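Local coordinates for quinoline 2-oxidoreductase small subunit (Pseudomonas putida, PDB 1T3Q), which carries two [2Fe-2S] clusters of a molybdenum hydroxylase acting on quinoline and probably passes electrons from the molybdenum centre towards FAD, at residues T15-P20 against I80-G85; D97-H102 against E148-A153; P128-V133 against A153-A158. All coordinates share one frame; numbering follows the deposited sequence.

Interaction 1: residues T15-P20 against I80-G85; sequences TINGKP and IETVEG
Asn17 and Thr82 join through two side-chain hydrogen bonds where the parallel strands 10-16 and 79-81 end. The amide oxygen OD1 of Asn17 takes the backbone N-H of Thr82 on an in-plane lone pair, N to OD1 2.8 Å. Asn17 ND2 donates almost straight to Thr82 OG1 at 2.9 Å, with the hydroxyl oxygen lying in the amide plane. Gripped at both ends, the amide is held against flipping, and the two side chains cross at about a right angle. Asn17 CG stands anti to its carbonyl carbon (chi1 -63°), which places the amide carbon 3.6 Å from Thr82 OG1. Thr82 OG1 donates in turn to Glu84 OE1 at 2.8 Å, meeting it from above the carboxylate plane, while Glu84 OE2 accepts from Gly43 N. Behind this pair lies the parallel ladder: Ile80 N donates to Thr15 O at 2.6 Å, and Asn17 N to Ile80 O at 2.7 Å. A water accepts from Gly18 N and donates to Ile80 O, tying in the type I' turn of Ile16 to Lys19, whose backbone angles at Gly18 call for glycine. Ile16 and Ile80 share one face of the sheet and pack there against helix 31-39, as in the beta-grasp fold of plant-type ferredoxins. Strand 19-25 borders strand 10-16 on its far edge, and strand 57-60 continues the sheet beyond 79-81.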
# COMPACT_ATOMS: atom_id res chain seq x y z
N THR A 15 13.14 -7.80 -27.10
CA THR A 15 11.86 -8.46 -26.93
C THR A 15 11.87 -9.09 -25.54
O THR A 15 12.79 -9.83 -25.19
CB THR A 15 11.64 -9.55 -28.00
OG1 THR A 15 11.62 -8.93 -29.29
CG2 THR A 15 10.32 -10.25 -27.77
N ILE A 16 10.87 -8.77 -24.74
CA ILE A 16 10.78 -9.30 -23.38
C ILE A 16 9.49 -10.09 -23.25
O ILE A 16 8.40 -9.55 -23.39
CB ILE A 16 10.81 -8.17 -22.34
CG1 ILE A 16 12.08 -7.34 -22.53
CG2 ILE A 16 10.75 -8.76 -20.93
CD1 ILE A 16 12.22 -6.16 -21.57
N ASN A 17 9.63 -11.39 -23.00
CA ASN A 17 8.51 -12.30 -22.87
C ASN A 17 7.58 -12.25 -24.08
O ASN A 17 6.36 -12.19 -23.95
CB ASN A 17 7.74 -12.01 -21.58
CG ASN A 17 8.59 -12.24 -20.34
OD1 ASN A 17 9.44 -13.14 -20.33
ND2 ASN A 17 8.37 -11.45 -19.30
N GLY A 18 8.18 -12.25 -25.27
CA GLY A 18 7.41 -12.24 -26.50
C GLY A 18 6.97 -10.88 -27.01
O GLY A 18 6.53 -10.77 -28.15
N LYS A 19 7.10 -9.84 -26.19
CA LYS A 19 6.68 -8.51 -26.59
C LYS A 19 7.84 -7.55 -26.84
O LYS A 19 8.73 -7.41 -26.01
CB LYS A 19 5.76 -7.90 -25.53
N PRO A 20 7.84 -6.88 -28.00
CA PRO A 20 8.90 -5.93 -28.33
C PRO A 20 8.85 -4.79 -27.32
O PRO A 20 7.80 -4.18 -27.11
CB PRO A 20 8.52 -5.45 -29.74
CG PRO A 20 7.80 -6.64 -30.31
CD PRO A 20 6.93 -7.08 -29.15
N ILE A 80 14.41 -11.75 -24.58
CA ILE A 80 14.52 -12.10 -23.17
C ILE A 80 13.27 -12.75 -22.59
O ILE A 80 12.14 -12.33 -22.88
CB ILE A 80 14.84 -10.84 -22.34
CG1 ILE A 80 16.19 -10.28 -22.77
CG2 ILE A 80 14.82 -11.18 -20.85
CD1 ILE A 80 16.51 -8.91 -22.18
N GLU A 81 13.47 -13.76 -21.76
CA GLU A 81 12.38 -14.47 -21.11
C GLU A 81 12.60 -14.46 -19.60
O GLU A 81 13.58 -15.01 -19.11
CB GLU A 81 12.32 -15.92 -21.58
CG GLU A 81 11.80 -16.12 -22.98
CD GLU A 81 11.91 -17.56 -23.42
OE1 GLU A 81 13.00 -17.97 -23.86
OE2 GLU A 81 10.90 -18.30 -23.29
N THR A 82 11.69 -13.82 -18.87
CA THR A 82 11.79 -13.78 -17.41
C THR A 82 10.71 -14.71 -16.85
O THR A 82 9.84 -15.19 -17.59
CB THR A 82 11.58 -12.36 -16.84
OG1 THR A 82 10.24 -11.93 -17.11
CG2 THR A 82 12.57 -11.39 -17.48
N VAL A 83 10.77 -14.98 -15.55
CA VAL A 83 9.80 -15.87 -14.93
C VAL A 83 8.35 -15.43 -15.15
O VAL A 83 7.45 -16.28 -15.23
CB VAL A 83 10.07 -16.01 -13.41
CG1 VAL A 83 9.85 -14.68 -12.72
CG2 VAL A 83 9.18 -17.08 -12.82
N GLU A 84 8.12 -14.13 -15.27
CA GLU A 84 6.76 -13.62 -15.47
C GLU A 84 6.12 -14.16 -16.75
O GLU A 84 4.89 -14.20 -16.86
CB GLU A 84 6.75 -12.09 -15.53
CG GLU A 84 6.97 -11.40 -14.20
CD GLU A 84 8.43 -11.07 -13.93
OE1 GLU A 84 9.32 -11.71 -14.52
OE2 GLU A 84 8.67 -10.16 -13.10
N GLY A 85 6.95 -14.54 -17.71
CA GLY A 85 6.42 -15.03 -18.98
C GLY A 85 6.07 -16.50 -19.02
O GLY A 85 5.49 -16.97 -20.00
O HOH W 1 10.89 -12.79 -25.42

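Interaction 2: residues D97-H102 against E148-A153; sequences DSFRRH and ETIIDA
Two helices of the all-helical [2Fe-2S] binding domain meet here, 94-101 by its C-terminal end and 148-154 along one side, down to its C-terminal turn. Their short segments run roughly antiparallel, at 137°, with axes 8.5 Å apart at closest approach. At the tight spot Ser98 CA and Ala153 CA approach to 5.1 Å. Ser98 OG, anti to its backbone N (chi1 -174°), donates to Ala153 O at 2.7 Å. The methyl of Ala153 also meets the Phe99 ring, CB to CD1 3.7 Å, while Phe99 CZ touches Ile150 CG2. This apolar patch, backed by Met114 of helix 111-124, lies close to the second [2Fe-2S] cluster: the side chain of Ile150 is about 5 Å from those of the cluster-binding Cys110 and Cys142. On the other flank Asp152 turns its carboxylate to Arg130 in a salt bridge, and Thr149 OG1 bonds to His103 O. The imidazole of His102 lies against helix 148-154, its CD2 3.5 Å from Asp152 CB. One ring face carries the Asp152 carbonyl oxygen over its centre, and Ala153 N sits nearer the rim. In the ring plane, His102 ND1 donates to Ser98 O at 3.2 Å. That oxygen also accepts from His102 N, and the two donors reach it from opposite faces of its carbonyl plane.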
# COMPACT_ATOMS: atom_id res chain seq x y z
N ASP A 97 3.81 -26.11 -11.85
CA ASP A 97 2.91 -26.95 -11.07
C ASP A 97 3.67 -28.08 -10.40
O ASP A 97 3.35 -28.47 -9.27
CB ASP A 97 1.80 -27.51 -11.96
CG ASP A 97 0.90 -28.47 -11.22
OD1 ASP A 97 1.07 -29.70 -11.38
OD2 ASP A 97 0.02 -27.99 -10.48
N SER A 98 4.67 -28.61 -11.09
CA SER A 98 5.48 -29.69 -10.53
C SER A 98 6.27 -29.19 -9.32
O SER A 98 6.36 -29.88 -8.30
CB SER A 98 6.44 -30.23 -11.58
OG SER A 98 7.11 -31.37 -11.08
N PHE A 99 6.84 -27.99 -9.43
CA PHE A 99 7.60 -27.42 -8.31
C PHE A 99 6.69 -27.36 -7.08
O PHE A 99 7.10 -27.67 -5.96
CB PHE A 99 8.07 -25.99 -8.66
CG PHE A 99 9.48 -25.93 -9.17
CD1 PHE A 99 9.87 -26.65 -10.30
CD2 PHE A 99 10.42 -25.13 -8.53
CE1 PHE A 99 11.17 -26.59 -10.77
CE2 PHE A 99 11.74 -25.06 -9.00
CZ PHE A 99 12.11 -25.79 -10.12
N ARG A 100 5.44 -26.96 -7.30
CA ARG A 100 4.47 -26.84 -6.22
C ARG A 100 4.10 -28.20 -5.63
O ARG A 100 4.10 -28.38 -4.41
CB ARG A 100 3.20 -26.15 -6.72
CG ARG A 100 2.21 -25.85 -5.62
CD ARG A 100 0.89 -25.36 -6.17
NE ARG A 100 -0.03 -25.02 -5.09
CZ ARG A 100 -1.35 -24.96 -5.23
NH1 ARG A 100 -1.90 -25.22 -6.41
NH2 ARG A 100 -2.12 -24.64 -4.20
N ARG A 101 3.77 -29.16 -6.50
CA ARG A 101 3.39 -30.49 -6.04
C ARG A 101 4.50 -31.19 -5.25
O ARG A 101 4.22 -31.93 -4.31
CB ARG A 101 2.99 -31.38 -7.24
CG ARG A 101 1.67 -30.99 -7.87
CD ARG A 101 1.23 -31.99 -8.94
NE ARG A 101 2.03 -31.93 -10.17
CZ ARG A 101 3.01 -32.76 -10.47
NH1 ARG A 101 3.67 -32.61 -11.61
NH2 ARG A 101 3.34 -33.75 -9.65
N HIS A 102 5.75 -30.94 -5.62
CA HIS A 102 6.88 -31.56 -4.94
C HIS A 102 7.49 -30.70 -3.84
O HIS A 102 8.49 -31.09 -3.24
CB HIS A 102 7.98 -31.94 -5.94
CG HIS A 102 7.63 -33.12 -6.80
ND1 HIS A 102 6.98 -32.98 -8.01
CD2 HIS A 102 7.81 -34.44 -6.62
CE1 HIS A 102 6.79 -34.18 -8.54
NE2 HIS A 102 7.28 -35.08 -7.72
N GLU A 148 16.72 -31.75 -2.98
CA GLU A 148 16.08 -32.98 -3.43
C GLU A 148 14.74 -32.81 -4.13
O GLU A 148 14.51 -33.42 -5.18
CB GLU A 148 15.92 -33.98 -2.28
CG GLU A 148 15.33 -35.30 -2.77
CD GLU A 148 15.32 -36.39 -1.72
OE1 GLU A 148 14.69 -37.44 -1.98
OE2 GLU A 148 15.95 -36.21 -0.65
N THR A 149 13.86 -31.98 -3.58
CA THR A 149 12.55 -31.80 -4.19
C THR A 149 12.56 -31.03 -5.51
O THR A 149 11.63 -31.14 -6.29
CB THR A 149 11.56 -31.14 -3.19
OG1 THR A 149 12.16 -29.96 -2.63
CG2 THR A 149 11.21 -32.12 -2.07
N ILE A 150 13.61 -30.25 -5.74
CA ILE A 150 13.73 -29.53 -7.00
C ILE A 150 14.10 -30.57 -8.07
O ILE A 150 13.61 -30.52 -9.20
CB ILE A 150 14.83 -28.44 -6.93
CG1 ILE A 150 14.38 -27.31 -6.01
CG2 ILE A 150 15.11 -27.88 -8.33
CD1 ILE A 150 15.45 -26.26 -5.73
N ILE A 151 14.95 -31.52 -7.68
CA ILE A 151 15.35 -32.58 -8.60
C ILE A 151 14.10 -33.41 -8.90
O ILE A 151 13.85 -33.80 -10.05
CB ILE A 151 16.43 -33.50 -7.98
CG1 ILE A 151 17.63 -32.67 -7.50
CG2 ILE A 151 16.91 -34.54 -9.00
CD1 ILE A 151 18.31 -31.84 -8.57
N ASP A 152 13.31 -33.67 -7.86
CA ASP A 152 12.07 -34.43 -8.01
C ASP A 152 11.13 -33.74 -8.99
O ASP A 152 10.55 -34.37 -9.87
CB ASP A 152 11.33 -34.55 -6.67
CG ASP A 152 12.08 -35.38 -5.65
OD1 ASP A 152 11.67 -35.33 -4.46
OD2 ASP A 152 13.05 -36.08 -6.00
N ALA A 153 10.97 -32.43 -8.82
CA ALA A 153 10.07 -31.64 -9.67
C ALA A 153 10.47 -31.66 -11.14
O ALA A 153 9.62 -31.85 -12.01
CB ALA A 153 10.00 -30.20 -9.16

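Interaction 3: residues P128-V133 against A153-A158; sequences PSRDEV and AITDPA
The Arg130 guanidinium reaches Thr155 through a water that lies in its plane at the edge: NH1 donates to the water at 2.9 Å, and the water donates to Thr155 OG1 at 2.7 Å. NH1 itself stays 4.0 Å from Thr155 OG1, and the two side chains cross at about a right angle. A bend at chi3 (68°) turns NE out of line with the chain, which is extended at chi2. Both amino groups are also salt-bridged, NH1 to Asp152 and NH2 to Asp721 of the large subunit, and these charges probably fix the plane. Thr155 OG1 accepts from the water while bonding to Ile151 O. On its other branch, the methyl CG2 of Thr155 lies 3.5 Å from Pro128 O and 3.9 Å from Val133 CG2. Val133 is the apolar centre: CG1, anti to its backbone N (chi1 178°), meets Ile154 CD1 at 3.6 Å, and CG2 lies 4.0 Å from Ile154 CG2. An alanine here would probably open a gap beside Ile154 CD1 and the Thr155 methyl, leaving both less firmly held. Pro128 leans more loosely on Ile154 and packs on helix 111-124. The helix that presents Val133 starts in a capping box, Ser129 OG accepting from Glu132 N and Glu132 OE2 from Ser129 N. The contact thus joins the N-terminal turn of helix 130-136 to the C-terminal end of helix 148-154, within the helical fold that houses the second [2Fe-2S] cluster.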
# COMPACT_ATOMS: atom_id res chain seq x y z
N PRO A 128 15.76 -35.86 -18.27
CA PRO A 128 17.14 -35.98 -17.80
C PRO A 128 17.19 -36.87 -16.57
O PRO A 128 16.20 -37.01 -15.86
CB PRO A 128 17.52 -34.54 -17.49
CG PRO A 128 16.23 -33.96 -17.01
CD PRO A 128 15.23 -34.51 -18.00
N SER A 129 18.34 -37.49 -16.32
CA SER A 129 18.50 -38.34 -15.14
C SER A 129 18.65 -37.42 -13.94
O SER A 129 18.96 -36.24 -14.09
CB SER A 129 19.75 -39.21 -15.29
OG SER A 129 20.92 -38.42 -15.20
N ARG A 130 18.44 -37.95 -12.74
CA ARG A 130 18.60 -37.13 -11.54
C ARG A 130 20.02 -36.57 -11.49
O ARG A 130 20.22 -35.41 -11.14
CB ARG A 130 18.29 -37.95 -10.28
CG ARG A 130 16.83 -38.36 -10.15
CD ARG A 130 16.58 -39.11 -8.85
NE ARG A 130 16.72 -38.25 -7.68
CZ ARG A 130 15.76 -37.44 -7.22
NH1 ARG A 130 14.59 -37.39 -7.84
NH2 ARG A 130 15.99 -36.69 -6.16
N ASP A 131 21.00 -37.40 -11.84
CA ASP A 131 22.40 -36.96 -11.83
C ASP A 131 22.65 -35.83 -12.81
O ASP A 131 23.39 -34.90 -12.50
CB ASP A 131 23.33 -38.13 -12.16
CG ASP A 131 23.64 -38.98 -10.94
OD1 ASP A 131 24.20 -40.09 -11.11
OD2 ASP A 131 23.34 -38.54 -9.82
N GLU A 132 22.04 -35.92 -13.99
CA GLU A 132 22.20 -34.89 -15.00
C GLU A 132 21.60 -33.58 -14.50
O GLU A 132 22.17 -32.50 -14.70
CB GLU A 132 21.53 -35.34 -16.31
CG GLU A 132 22.27 -36.49 -16.99
CD GLU A 132 21.49 -37.18 -18.11
OE1 GLU A 132 22.10 -38.01 -18.82
OE2 GLU A 132 20.28 -36.90 -18.28
N VAL A 133 20.44 -33.67 -13.85
CA VAL A 133 19.79 -32.48 -13.33
C VAL A 133 20.65 -31.85 -12.22
O VAL A 133 20.89 -30.64 -12.23
CB VAL A 133 18.38 -32.78 -12.78
CG1 VAL A 133 17.76 -31.52 -12.20
CG2 VAL A 133 17.49 -33.32 -13.90
N ALA A 153 10.97 -32.43 -8.82
CA ALA A 153 10.07 -31.64 -9.67
C ALA A 153 10.47 -31.66 -11.14
O ALA A 153 9.62 -31.85 -12.01
CB ALA A 153 10.00 -30.20 -9.16
N ILE A 154 11.76 -31.48 -11.41
CA ILE A 154 12.25 -31.45 -12.79
C ILE A 154 12.17 -32.79 -13.51
O ILE A 154 12.00 -32.83 -14.73
CB ILE A 154 13.71 -30.93 -12.83
CG1 ILE A 154 13.75 -29.50 -12.29
CG2 ILE A 154 14.26 -30.99 -14.26
CD1 ILE A 154 15.15 -28.98 -12.03
N THR A 155 12.28 -33.89 -12.77
CA THR A 155 12.23 -35.22 -13.36
C THR A 155 10.84 -35.85 -13.31
O THR A 155 10.68 -37.01 -13.67
CB THR A 155 13.22 -36.19 -12.67
OG1 THR A 155 12.98 -36.20 -11.25
CG2 THR A 155 14.66 -35.76 -12.93
N ASP A 156 9.86 -35.07 -12.88
CA ASP A 156 8.48 -35.55 -12.79
C ASP A 156 8.02 -35.95 -14.19
O ASP A 156 8.24 -35.22 -15.16
CB ASP A 156 7.58 -34.44 -12.25
CG ASP A 156 6.15 -34.89 -12.05
OD1 ASP A 156 5.82 -35.33 -10.93
OD2 ASP A 156 5.35 -34.83 -13.02
N PRO A 157 7.36 -37.11 -14.32
CA PRO A 157 6.89 -37.58 -15.63
C PRO A 157 5.94 -36.63 -16.38
O PRO A 157 5.93 -36.60 -17.60
CB PRO A 157 6.25 -38.93 -15.31
CG PRO A 157 5.79 -38.77 -13.89
CD PRO A 157 6.94 -38.04 -13.25
N ALA A 158 5.16 -35.84 -15.64
CA ALA A 158 4.24 -34.89 -16.28
C ALA A 158 5.05 -33.76 -16.91
O ALA A 158 4.64 -33.18 -17.93
CB ALA A 158 3.27 -34.33 -15.25
O HOH W 2 13.43 -38.62 -10.23

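Overall arrangement
Interaction 1 stands apart from the others: it belongs to the beta-grasp half, on the opposite side of the chain's centre, with its centre about 24 and 25 Å from those of interactions 2 and 3. Those two share Ala153 and helix 148-154, with centres about 9 Å apart, and two salt bridges join them, Arg130 to Asp152 and Arg101 to Asp156. All three are partly buried. Backbone and amide hydrogen bonds dominate interaction 1, whereas in the helical half a serine bond and ring packing mark interaction 2, and methyl groups with a water bridge mark interaction 3. Interaction 2 approaches its cluster most closely; interaction 3 lies farther out.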